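Local coordinates for protein 3-oxo-glucose-6-phosphate:glutamate aminotransferase (Bacillus subtilis subsp. subtilis, PDB 4K2M) that catalyses the reversible, pyridoxal phosphate-dependent transfer of an amino group from glutamate to 3-dehydro-glucose 6-phosphate, giving kanosamine 6-phosphate for antibiotic biosynthesis, at residues Gly305-Arg308 with Met309-Leu312; Ser244-Pro247 with Tyr248-Phe251; Glu82-Asp85 with Ile86-Leu90. All coordinates share one frame; numbering follows the deposited sequence.

Interaction 1: residues Gly305-Arg308 with Met309-Leu312; sequences GLER and MKYL
Lys310 NZ meets Glu307 OE1 at 2.9 Å in a salt bridge that spans three residues. The ammonium comes to the syn side of the carboxylate, 28° out of its plane. The lysine runs straight beyond CG, lying alongside Glu307, while the glutamate bends back at chi2 (-52°) to bring OE1 to the nitrogen; the lysine methylenes pass over Glu307 O on the way. Here helix 299-308 gives out. Met309 N still bonds to Gly305 O (2.9 Å) in the alpha-helical i to i+4 pattern, but the next two amides reach back only three residues: Lys310 N to Glu307 O and Tyr311 N to Arg308 O, both at 3.1 Å. That is the tightening of a 3-10 turn, and it joins this helix to helix 312-329. On another side of the turn, Leu306 and Met309 point the same way, with Leu306 CD2 3.9 Å from Met309 CE; helix 103-116 covers both, through Tyr104 and Phe108. The Tyr311 ring presents its edge to Glu307 O, which lies 3.7 Å from CD2. Its hydroxyl is hydrogen-bonded to Asp85 OD2, and the guanidinium of Arg308 forms a salt bridge with Glu82, both on helix 80-93.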
ATOM      1  N   GLY A 305      11.452   8.294   2.145  1.00 14.38           N
ATOM      2  CA  GLY A 305      11.733   8.070   3.555  1.00 14.29           C
ATOM      3  C   GLY A 305      13.166   8.390   3.915  1.00 20.67           C
ATOM      4  O   GLY A 305      13.445   8.922   5.000  1.00 17.04           O
ATOM      5  N   LEU A 306      14.083   8.087   2.999  1.00 14.22           N
ATOM      6  CA  LEU A 306      15.492   8.344   3.256  1.00 14.22           C
ATOM      7  C   LEU A 306      15.747   9.847   3.299  1.00 20.51           C
ATOM      8  O   LEU A 306      16.725  10.294   3.895  1.00 23.55           O
ATOM      9  CB  LEU A 306      16.367   7.658   2.208  1.00 15.05           C
ATOM     10  CG  LEU A 306      16.411   6.145   2.408  1.00 15.86           C
ATOM     11  CD1 LEU A 306      16.929   5.419   1.177  1.00 25.42           C
ATOM     12  CD2 LEU A 306      17.272   5.801   3.632  1.00 19.42           C
ATOM     13  N   GLU A 307      14.870  10.629   2.676  1.00 12.73           N
ATOM     14  CA  GLU A 307      14.983  12.088   2.775  1.00 16.41           C
ATOM     15  C   GLU A 307      14.319  12.603   4.036  1.00 16.61           C
ATOM     16  O   GLU A 307      14.913  13.377   4.789  1.00 15.59           O
ATOM     17  CB  GLU A 307      14.355  12.784   1.566  1.00 19.31           C
ATOM     18  CG  GLU A 307      15.085  12.573   0.263  1.00 24.31           C
ATOM     19  CD  GLU A 307      16.562  12.897   0.361  1.00 31.37           C
ATOM     20  OE1 GLU A 307      16.910  13.951   0.942  1.00 25.13           O
ATOM     21  OE2 GLU A 307      17.375  12.081  -0.121  1.00 30.97           O
ATOM     22  N   ARG A 308      13.081  12.185   4.281  1.00 16.03           N
ATOM     23  CA  ARG A 308      12.338  12.758   5.398  1.00 14.53           C
ATOM     24  C   ARG A 308      12.931  12.350   6.730  1.00 14.65           C
ATOM     25  O   ARG A 308      12.771  13.061   7.717  1.00 16.41           O
ATOM     26  CB  ARG A 308      10.834  12.407   5.311  1.00 11.64           C
ATOM     27  CG  ARG A 308      10.181  12.979   4.040  1.00 12.77           C
ATOM     28  CD  ARG A 308       8.659  12.998   4.138  1.00 17.10           C
ATOM     29  NE  ARG A 308       8.231  14.030   5.078  1.00 15.56           N
ATOM     30  CZ  ARG A 308       6.993  14.214   5.522  1.00 12.94           C
ATOM     31  NH1 ARG A 308       5.992  13.425   5.124  1.00 15.10           N
ATOM     32  NH2 ARG A 308       6.759  15.220   6.364  1.00 15.55           N
ATOM     33  N   MET A 309      13.633  11.218   6.758  1.00 11.91           N
ATOM     34  CA  MET A 309      14.226  10.727   7.994  1.00 12.92           C
ATOM     35  C   MET A 309      15.299  11.665   8.506  1.00 16.45           C
ATOM     36  O   MET A 309      15.620  11.640   9.696  1.00 16.78           O
ATOM     37  CB  MET A 309      14.831   9.331   7.795  1.00 18.37           C
ATOM     38  CG  MET A 309      14.983   8.528   9.081  1.00 25.95           C
ATOM     39  SD  MET A 309      15.425   6.804   8.735  1.00 34.40           S
ATOM     40  CE  MET A 309      15.733   6.979   6.986  1.00 17.06           C
ATOM     41  N   LYS A 310      15.854  12.488   7.619  1.00 15.24           N
ATOM     42  CA  LYS A 310      16.911  13.419   8.013  1.00 15.12           C
ATOM     43  C   LYS A 310      16.415  14.450   9.017  1.00 18.43           C
ATOM     44  O   LYS A 310      17.216  15.109   9.687  1.00 17.61           O
ATOM     45  CB  LYS A 310      17.475  14.127   6.784  1.00 18.74           C
ATOM     46  CG  LYS A 310      18.088  13.173   5.774  1.00 15.64           C
ATOM     47  CD  LYS A 310      18.424  13.908   4.487  1.00 25.82           C
ATOM     48  CE  LYS A 310      19.165  12.981   3.535  1.00 36.98           C
ATOM     49  NZ  LYS A 310      19.487  13.665   2.252  1.00 44.00           N
ATOM     50  N   TYR A 311      15.095  14.571   9.121  1.00 14.46           N
ATOM     51  CA  TYR A 311      14.456  15.558   9.984  1.00 12.54           C
ATOM     52  C   TYR A 311      13.982  14.964  11.315  1.00 16.33           C
ATOM     53  O   TYR A 311      13.530  15.701  12.190  1.00 12.67           O
ATOM     54  CB  TYR A 311      13.265  16.216   9.248  1.00 15.26           C
ATOM     55  CG  TYR A 311      13.667  17.006   8.018  1.00 16.90           C
ATOM     56  CD1 TYR A 311      13.726  18.396   8.040  1.00 24.65           C
ATOM     57  CD2 TYR A 311      13.994  16.354   6.835  1.00 17.96           C
ATOM     58  CE1 TYR A 311      14.111  19.117   6.899  1.00 22.06           C
ATOM     59  CE2 TYR A 311      14.377  17.064   5.696  1.00 17.58           C
ATOM     60  CZ  TYR A 311      14.436  18.434   5.736  1.00 24.33           C
ATOM     61  OH  TYR A 311      14.821  19.093   4.584  1.00 24.16           O
ATOM     62  N   LEU A 312      14.102  13.648  11.487  1.00 13.50           N
ATOM     63  CA  LEU A 312      13.474  12.964  12.630  1.00 12.86           C
ATOM     64  C   LEU A 312      13.987  13.356  14.024  1.00 12.84           C
ATOM     65  O   LEU A 312      13.197  13.663  14.916  1.00 13.08           O
ATOM     66  CB  LEU A 312      13.527  11.436  12.454  1.00 13.32           C
ATOM     67  CG  LEU A 312      12.966  10.586  13.593  1.00 17.27           C
ATOM     68  CD1 LEU A 312      11.504  10.961  13.875  1.00 19.45           C
ATOM     69  CD2 LEU A 312      13.103   9.087  13.255  1.00 16.77           C
TER

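Interaction 2: residues Ser244-Pro247 with Tyr248-Phe251; sequences SFNP and YKNF. With O1G (3-deoxy-3-[(E)-({3-hydroxy-2-methyl-5-[(phosphonooxy)methyl]pyridin-4-yl}methylidene)amino]-6-O-phosphono-alpha-D-gluco pyranose), chain C.
Four side chains of this loop hydrogen-bond to the external aldimine of kanosamine 6-phosphate, and a type I beta turn from Asn246 to Lys249 sets three of them in place. Ser244 OG, at the end of strand 240-244, donates to cofactor phosphate oxygen OP2 at 2.6 Å. At the sugar phosphate, Tyr248 OH donates to OP8 (2.8 Å), which lies at the ring edge and in its plane, and Asn246 ND2 makes a weak bond to OP6. Lys249, the residue that carries pyridoxal phosphate in the internal aldimine, is detached here; its NZ donates to the sugar hydroxyl O4 at 2.8 Å, where bends at chi2 (-60°) and chi4 (-71°) put it. Thr100, Lys284 and Tyr276 of the second subunit also bond to the ligand, as do Thr128, Gln227 and Tyr381 of this chain.

Behind this shell, Asn246 OD1 takes two donors from opposite faces of its amide plane, Tyr248 N at 2.8 Å and Lys249 NZ at 3.0 Å, which should fix the rotation of the amide. Lys249 N closes the turn on Asn246 O, 2.9 Å away. Ser244 OG also accepts from Asn246 N, forming an ST turn. Farther out, a water bridges Ser244 O and Phe251 O, and the rings of Phe245 and Phe251 meet obliquely, planes 53° apart, with Phe245 CD1 3.5 Å from Phe251 CD2.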
ATOM      1  N   SER A 244       4.713   2.521  11.890  1.00 12.39           N
ATOM      2  CA  SER A 244       3.981   3.142  10.781  1.00 13.91           C
ATOM      3  C   SER A 244       4.768   4.336  10.300  1.00 12.59           C
ATOM      4  O   SER A 244       5.354   5.064  11.120  1.00 12.81           O
ATOM      5  CB  SER A 244       2.617   3.659  11.228  1.00 13.79           C
ATOM      6  OG  SER A 244       2.026   4.421  10.181  1.00 13.42           O
ATOM      7  N   PHE A 245       4.782   4.546   8.984  1.00 12.06           N
ATOM      8  CA  PHE A 245       5.382   5.747   8.390  1.00 12.51           C
ATOM      9  C   PHE A 245       4.309   6.518   7.658  1.00 13.10           C
ATOM     10  O   PHE A 245       4.567   7.209   6.676  1.00 13.63           O
ATOM     11  CB  PHE A 245       6.529   5.389   7.433  1.00 12.92           C
ATOM     12  CG  PHE A 245       7.564   4.505   8.060  1.00 15.33           C
ATOM     13  CD1 PHE A 245       8.164   4.863   9.263  1.00 12.22           C
ATOM     14  CD2 PHE A 245       7.900   3.296   7.474  1.00 16.55           C
ATOM     15  CE1 PHE A 245       9.112   4.028   9.855  1.00 16.02           C
ATOM     16  CE2 PHE A 245       8.845   2.461   8.052  1.00 14.85           C
ATOM     17  CZ  PHE A 245       9.453   2.825   9.242  1.00 16.31           C
ATOM     18  N   ASN A 246       3.082   6.394   8.142  1.00 10.48           N
ATOM     19  CA  ASN A 246       2.001   7.243   7.645  1.00 14.13           C
ATOM     20  C   ASN A 246       2.428   8.722   7.801  1.00 13.53           C
ATOM     21  O   ASN A 246       3.183   9.081   8.719  1.00 14.77           O
ATOM     22  CB  ASN A 246       0.715   6.890   8.416  1.00 17.85           C
ATOM     23  CG  ASN A 246      -0.308   7.997   8.409  1.00 25.21           C
ATOM     24  OD1 ASN A 246      -0.227   8.926   9.218  0.84 18.49           O
ATOM     25  ND2 ASN A 246      -1.307   7.887   7.523  0.91 19.04           N
ATOM     26  N   PRO A 247       1.984   9.586   6.888  1.00 13.05           N
ATOM     27  CA  PRO A 247       2.478  10.967   6.907  1.00 12.42           C
ATOM     28  C   PRO A 247       2.196  11.773   8.169  1.00 15.57           C
ATOM     29  O   PRO A 247       2.818  12.826   8.328  1.00 17.81           O
ATOM     30  CB  PRO A 247       1.731  11.612   5.736  1.00 16.02           C
ATOM     31  CG  PRO A 247       1.489  10.478   4.806  1.00 14.03           C
ATOM     32  CD  PRO A 247       1.186   9.303   5.678  1.00 11.71           C
ATOM     33  N   TYR A 248       1.269  11.339   9.018  1.00 12.90           N
ATOM     34  CA  TYR A 248       1.015  12.079  10.249  1.00 13.39           C
ATOM     35  C   TYR A 248       1.890  11.605  11.403  1.00 16.50           C
ATOM     36  O   TYR A 248       1.838  12.181  12.491  1.00 18.18           O
ATOM     37  CB  TYR A 248      -0.450  11.981  10.668  1.00 19.69           C
ATOM     38  CG  TYR A 248      -1.426  12.085   9.521  1.00 18.47           C
ATOM     39  CD1 TYR A 248      -1.268  13.037   8.519  1.00 33.10           C
ATOM     40  CD2 TYR A 248      -2.486  11.208   9.430  1.00 22.77           C
ATOM     41  CE1 TYR A 248      -2.168  13.109   7.458  1.00 33.29           C
ATOM     42  CE2 TYR A 248      -3.381  11.276   8.399  1.00 24.70           C
ATOM     43  CZ  TYR A 248      -3.226  12.219   7.417  1.00 28.61           C
ATOM     44  OH  TYR A 248      -4.137  12.252   6.381  1.00 42.42           O
ATOM     45  N   LYS A 249       2.682  10.561  11.187  1.00 15.34           N
ATOM     46  CA  LYS A 249       3.502  10.023  12.287  1.00 12.86           C
ATOM     47  C   LYS A 249       4.728  10.905  12.568  1.00 13.16           C
ATOM     48  O   LYS A 249       5.050  11.817  11.799  1.00 15.45           O
ATOM     49  CB  LYS A 249       3.931   8.571  12.001  1.00 14.37           C
ATOM     50  CG  LYS A 249       2.760   7.578  11.826  1.00 13.25           C
ATOM     51  CD  LYS A 249       1.874   7.507  13.065  1.00 15.37           C
ATOM     52  CE  LYS A 249       0.624   6.691  12.759  1.00 19.41           C
ATOM     53  NZ  LYS A 249      -0.273   7.472  11.833  1.00 23.43           N
ATOM     54  N   ASN A 250       5.417  10.637  13.676  1.00 13.55           N
ATOM     55  CA  ASN A 250       6.598  11.441  14.020  1.00 14.14           C
ATOM     56  C   ASN A 250       7.635  11.431  12.903  1.00 16.22           C
ATOM     57  O   ASN A 250       8.366  12.402  12.699  1.00 14.45           O
ATOM     58  CB  ASN A 250       7.228  10.923  15.319  1.00 11.57           C
ATOM     59  CG  ASN A 250       6.454  11.349  16.551  1.00 15.66           C
ATOM     60  OD1 ASN A 250       5.240  11.539  16.500  1.00 14.90           O
ATOM     61  ND2 ASN A 250       7.159  11.506  17.674  1.00 14.03           N
ATOM     62  N   PHE A 251       7.709  10.299  12.207  1.00 13.12           N
ATOM     63  CA  PHE A 251       8.468  10.182  10.971  1.00 12.93           C
ATOM     64  C   PHE A 251       7.530   9.498   9.978  1.00 12.67           C
ATOM     65  O   PHE A 251       7.006   8.416  10.261  1.00 14.33           O
ATOM     66  CB  PHE A 251       9.711   9.305  11.170  1.00 17.16           C
ATOM     67  CG  PHE A 251      10.256   8.745   9.882  1.00 19.12           C
ATOM     68  CD1 PHE A 251      10.459   9.569   8.788  1.00 16.34           C
ATOM     69  CD2 PHE A 251      10.545   7.390   9.763  1.00 17.49           C
ATOM     70  CE1 PHE A 251      10.940   9.066   7.591  1.00 16.16           C
ATOM     71  CE2 PHE A 251      11.034   6.874   8.579  1.00 21.92           C
ATOM     72  CZ  PHE A 251      11.230   7.721   7.478  1.00 23.68           C
TER
HETATM   73  P   O1G C 501      -1.012   2.648   9.399  1.00 18.25           P
HETATM   74  C3A O1G C 501      -1.826   3.797  15.036  1.00 19.79           C
HETATM   75  O3  O1G C 501      -2.013   5.074  15.445  1.00 26.82           O
HETATM   76  C1  O1G C 501      -5.131   8.524  12.342  1.00 25.70           C
HETATM   77  N1' O1G C 501      -1.366   1.518  15.471  1.00 19.07           N
HETATM   78  C2  O1G C 501      -4.388   7.443  13.131  1.00 29.37           C
HETATM   79  O2  O1G C 501      -3.926   8.152  14.331  1.00 22.60           O
HETATM   80  C9A O1G C 501      -1.547   2.764  15.937  1.00 15.95           C
HETATM   81  C2A O1G C 501      -1.423   2.989  17.434  1.00 19.04           C
HETATM   82  C3  O1G C 501      -3.214   6.813  12.362  1.00 25.51           C
HETATM   83  N3' O1G C 501      -2.828   5.645  13.172  1.00 26.32           N
HETATM   84  O1  O1G C 501      -4.344   9.716  12.195  1.00 31.21           O
HETATM   85  C4  O1G C 501      -3.597   6.449  10.913  1.00 24.51           C
HETATM   86  O4  O1G C 501      -2.301   6.353  10.289  1.00 24.61           O
HETATM   87  C4A O1G C 501      -1.919   3.540  13.680  1.00 17.86           C
HETATM   88  C4B O1G C 501      -2.239   4.607  12.709  1.00 20.65           C
HETATM   89  C5  O1G C 501      -4.275   7.663  10.280  1.00 21.20           C
HETATM   90  O5  O1G C 501      -5.436   8.058  11.020  1.00 27.10           O
HETATM   91  C5A O1G C 501      -1.732   2.237  13.225  1.00 19.33           C
HETATM   92  C5T O1G C 501      -1.804   1.760  11.765  1.00 17.29           C
HETATM   93  C6  O1G C 501      -4.881   7.387   8.933  1.00 24.29           C
HETATM   94  C6A O1G C 501      -1.462   1.242  14.152  1.00 20.63           C
HETATM   95  OP1 O1G C 501      -1.625   1.354   8.908  1.00 15.72           O
HETATM   96  OP2 O1G C 501       0.364   2.880   8.870  1.00 15.08           O
HETATM   97  OP3 O1G C 501      -1.991   3.836   9.264  1.00 18.05           O
HETATM   98  OP4 O1G C 501      -0.762   2.411  11.002  1.00 19.04           O
HETATM   99  O6  O1G C 501      -5.277   8.500   8.224  1.00 25.48           O
HETATM  100  P'  O1G C 501      -5.181   8.529   6.620  1.00 24.17           P
HETATM  101  OP6 O1G C 501      -3.708   8.394   6.297  1.00 21.28           O
HETATM  102  OP7 O1G C 501      -6.031   7.409   6.063  1.00 23.94           O
HETATM  103  OP8 O1G C 501      -5.742   9.916   6.295  1.00 22.75           O
HETATM  104  O   HOH W   1       7.119   6.585  12.306  1.00 17.45           O
HETATM  105  O   HOH W   2       5.625  13.256   9.351  1.00 29.98           O

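Interaction 3: residues Glu82-Asp85 with Ile86-Leu90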
ATOM      1  N   GLU A  82      11.782  19.906   3.084  1.00 17.73           N
ATOM      2  CA  GLU A  82      11.500  18.503   2.780  1.00 14.77           C
ATOM      3  C   GLU A  82      10.996  18.368   1.356  1.00 15.68           C
ATOM      4  O   GLU A  82      11.421  17.467   0.621  1.00 19.07           O
ATOM      5  CB  GLU A  82      10.477  17.927   3.764  1.00 19.51           C
ATOM      6  CG  GLU A  82      11.027  17.692   5.158  1.00 22.61           C
ATOM      7  CD  GLU A  82       9.945  17.293   6.138  1.00 27.14           C
ATOM      8  OE1 GLU A  82       9.313  18.201   6.722  1.00 24.20           O
ATOM      9  OE2 GLU A  82       9.737  16.075   6.324  1.00 21.62           O
ATOM     10  N   VAL A  83      10.106  19.272   0.952  1.00 15.61           N
ATOM     11  CA  VAL A  83       9.531  19.218  -0.390  1.00 16.98           C
ATOM     12  C   VAL A  83      10.641  19.331  -1.419  1.00 23.37           C
ATOM     13  O   VAL A  83      10.659  18.598  -2.411  1.00 17.89           O
ATOM     14  CB  VAL A  83       8.457  20.303  -0.613  1.00 19.01           C
ATOM     15  CG1 VAL A  83       8.045  20.369  -2.082  1.00 20.44           C
ATOM     16  CG2 VAL A  83       7.228  20.009   0.246  1.00 23.27           C
ATOM     17  N   GLU A  84      11.587  20.233  -1.170  1.00 20.53           N
ATOM     18  CA  GLU A  84      12.722  20.394  -2.070  1.00 19.75           C
ATOM     19  C   GLU A  84      13.575  19.120  -2.147  1.00 17.77           C
ATOM     20  O   GLU A  84      13.918  18.667  -3.249  1.00 19.91           O
ATOM     21  CB  GLU A  84      13.571  21.605  -1.647  1.00 20.69           C
ATOM     22  CG  GLU A  84      14.799  21.835  -2.512  1.00 35.04           C
ATOM     23  CD  GLU A  84      15.443  23.190  -2.251  1.00 65.55           C
ATOM     24  OE1 GLU A  84      14.927  23.938  -1.393  1.00 67.28           O
ATOM     25  OE2 GLU A  84      16.456  23.510  -2.910  1.00 65.76           O
ATOM     26  N   ASP A  85      13.899  18.537  -0.992  1.00 16.71           N
ATOM     27  CA  ASP A  85      14.659  17.290  -0.941  1.00 22.49           C
ATOM     28  C   ASP A  85      13.942  16.173  -1.690  1.00 20.79           C
ATOM     29  O   ASP A  85      14.577  15.376  -2.381  1.00 20.81           O
ATOM     30  CB  ASP A  85      14.878  16.833   0.506  1.00 21.46           C
ATOM     31  CG  ASP A  85      15.871  17.702   1.257  1.00 38.97           C
ATOM     32  OD1 ASP A  85      16.598  18.481   0.604  1.00 28.18           O
ATOM     33  OD2 ASP A  85      15.932  17.593   2.500  1.00 36.55           O
ATOM     34  N   ILE A  86      12.624  16.095  -1.512  1.00 18.73           N
ATOM     35  CA  ILE A  86      11.839  15.009  -2.110  1.00 18.96           C
ATOM     36  C   ILE A  86      11.765  15.158  -3.625  1.00 21.15           C
ATOM     37  O   ILE A  86      11.954  14.193  -4.364  1.00 21.35           O
ATOM     38  CB  ILE A  86      10.428  14.932  -1.488  1.00 15.08           C
ATOM     39  CG1 ILE A  86      10.517  14.479  -0.024  1.00 17.78           C
ATOM     40  CG2 ILE A  86       9.530  13.991  -2.276  1.00 14.22           C
ATOM     41  CD1 ILE A  86       9.268  14.846   0.796  1.00 14.94           C
ATOM     42  N   LEU A  87      11.513  16.371  -4.096  1.00 17.41           N
ATOM     43  CA  LEU A  87      11.502  16.623  -5.537  1.00 21.44           C
ATOM     44  C   LEU A  87      12.851  16.286  -6.164  1.00 21.15           C
ATOM     45  O   LEU A  87      12.909  15.775  -7.286  1.00 22.77           O
ATOM     46  CB  LEU A  87      11.118  18.068  -5.832  1.00 22.25           C
ATOM     47  CG  LEU A  87       9.650  18.406  -5.610  1.00 24.28           C
ATOM     48  CD1 LEU A  87       9.426  19.916  -5.697  1.00 22.64           C
ATOM     49  CD2 LEU A  87       8.778  17.692  -6.643  1.00 24.40           C
ATOM     50  N   ASN A  88      13.927  16.576  -5.439  1.00 21.78           N
ATOM     51  CA  ASN A  88      15.280  16.243  -5.882  1.00 25.40           C
ATOM     52  C   ASN A  88      15.516  14.742  -6.040  1.00 24.68           C
ATOM     53  O   ASN A  88      16.066  14.300  -7.050  1.00 23.87           O
ATOM     54  CB  ASN A  88      16.333  16.829  -4.932  1.00 29.57           C
ATOM     55  CG  ASN A  88      16.609  18.296  -5.201  1.00 34.70           C
ATOM     56  OD1 ASN A  88      16.442  18.767  -6.325  1.00 37.01           O
ATOM     57  ND2 ASN A  88      17.027  19.027  -4.168  1.00 35.08           N
ATOM     58  N   THR A  89      15.116  13.961  -5.039  0.64 23.78           N
ATOM     59  CA  THR A  89      15.315  12.516  -5.116  0.64 23.66           C
ATOM     60  C   THR A  89      14.402  11.880  -6.176  0.64 24.14           C
ATOM     61  O   THR A  89      14.804  10.941  -6.863  0.64 26.08           O
ATOM     62  CB  THR A  89      15.189  11.800  -3.732  0.64 28.05           C
ATOM     63  OG1 THR A  89      15.879  10.543  -3.776  0.64 29.07           O
ATOM     64  CG2 THR A  89      13.732  11.551  -3.352  0.64 27.32           C
ATOM     65  N   LEU A  90      13.193  12.413  -6.331  1.00 21.03           N
ATOM     66  CA  LEU A  90      12.250  11.875  -7.307  1.00 20.04           C
ATOM     67  C   LEU A  90      12.709  12.176  -8.727  1.00 21.33           C
ATOM     68  O   LEU A  90      12.386  11.450  -9.662  1.00 16.62           O
ATOM     69  CB  LEU A  90      10.844  12.422  -7.070  1.00 21.67           C
ATOM     70  CG  LEU A  90      10.238  11.973  -5.736  1.00 27.77           C
ATOM     71  CD1 LEU A  90       8.776  12.391  -5.626  1.00 29.67           C
ATOM     72  CD2 LEU A  90      10.400  10.452  -5.517  1.00 26.31           C
TER
HETATM   73  O   HOH W   3      14.041  20.557  -5.798  1.00 37.25           O
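The backbone from Glu82 to Leu90 is regular alpha-helix, its i to i+4 bonds running from Ile86 N to Glu82 O (2.8 Å) through Thr89 N to Asp85 O (3.1 Å). Val83 and Leu87, one turn apart, lie side by side and point the same way; the valine, with CG1 anti to its own nitrogen (chi1 171°), sets that methyl 3.9 Å from Leu87 CD1. Glu84 and Asn88 make a second such pair on the solvent side, with the Glu84 CG methylene 3.9 Å from Asn88 ND2 and the carboxylate and amide planes turned 61° apart. A water donates to Glu84 O, already bonded to Asn88 N, and more weakly to Asn88 OD1, a loose water link between the amide and the preceding turn. Ile86 folds its CG1 branch over Glu82 O, with CG1 3.2 Å from that oxygen. The acids of Glu82 and Asp85 serve neighbouring elements: Asp85 OD2, besides its bond to Tyr311, forms a salt bridge with Arg42, and Glu82 OE1 accepts from Thr79 N. Helix 80-93 thus lies against helix 299-308, where Ile86 packs on Ile304, while Val83, Ile86 and Leu87 meet Leu94 of the second subunit and Leu90 meets its own counterpart there.

Along the chain the order is interaction 3, on helix 80-93, then interaction 2, in the loop after strand 240-244 of the mixed seven-stranded sheet, and last interaction 1, at the 3-10 turn between helix 299-308 and helix 312-329. In space interaction 1 lies between the other two, its centre about 11 Å from the centre of each. Tyr311 and Arg308 join it to Asp85 and Glu82 of interaction 3 by polar bonds, whereas Phe251 of interaction 2 packs on Gly305, Met309 and Leu312. Interactions 2 and 3 do not touch; their centres are about 17 Å apart, yet both meet the second subunit. Together they run from the ligand-binding loop to a helix at the dimer interface.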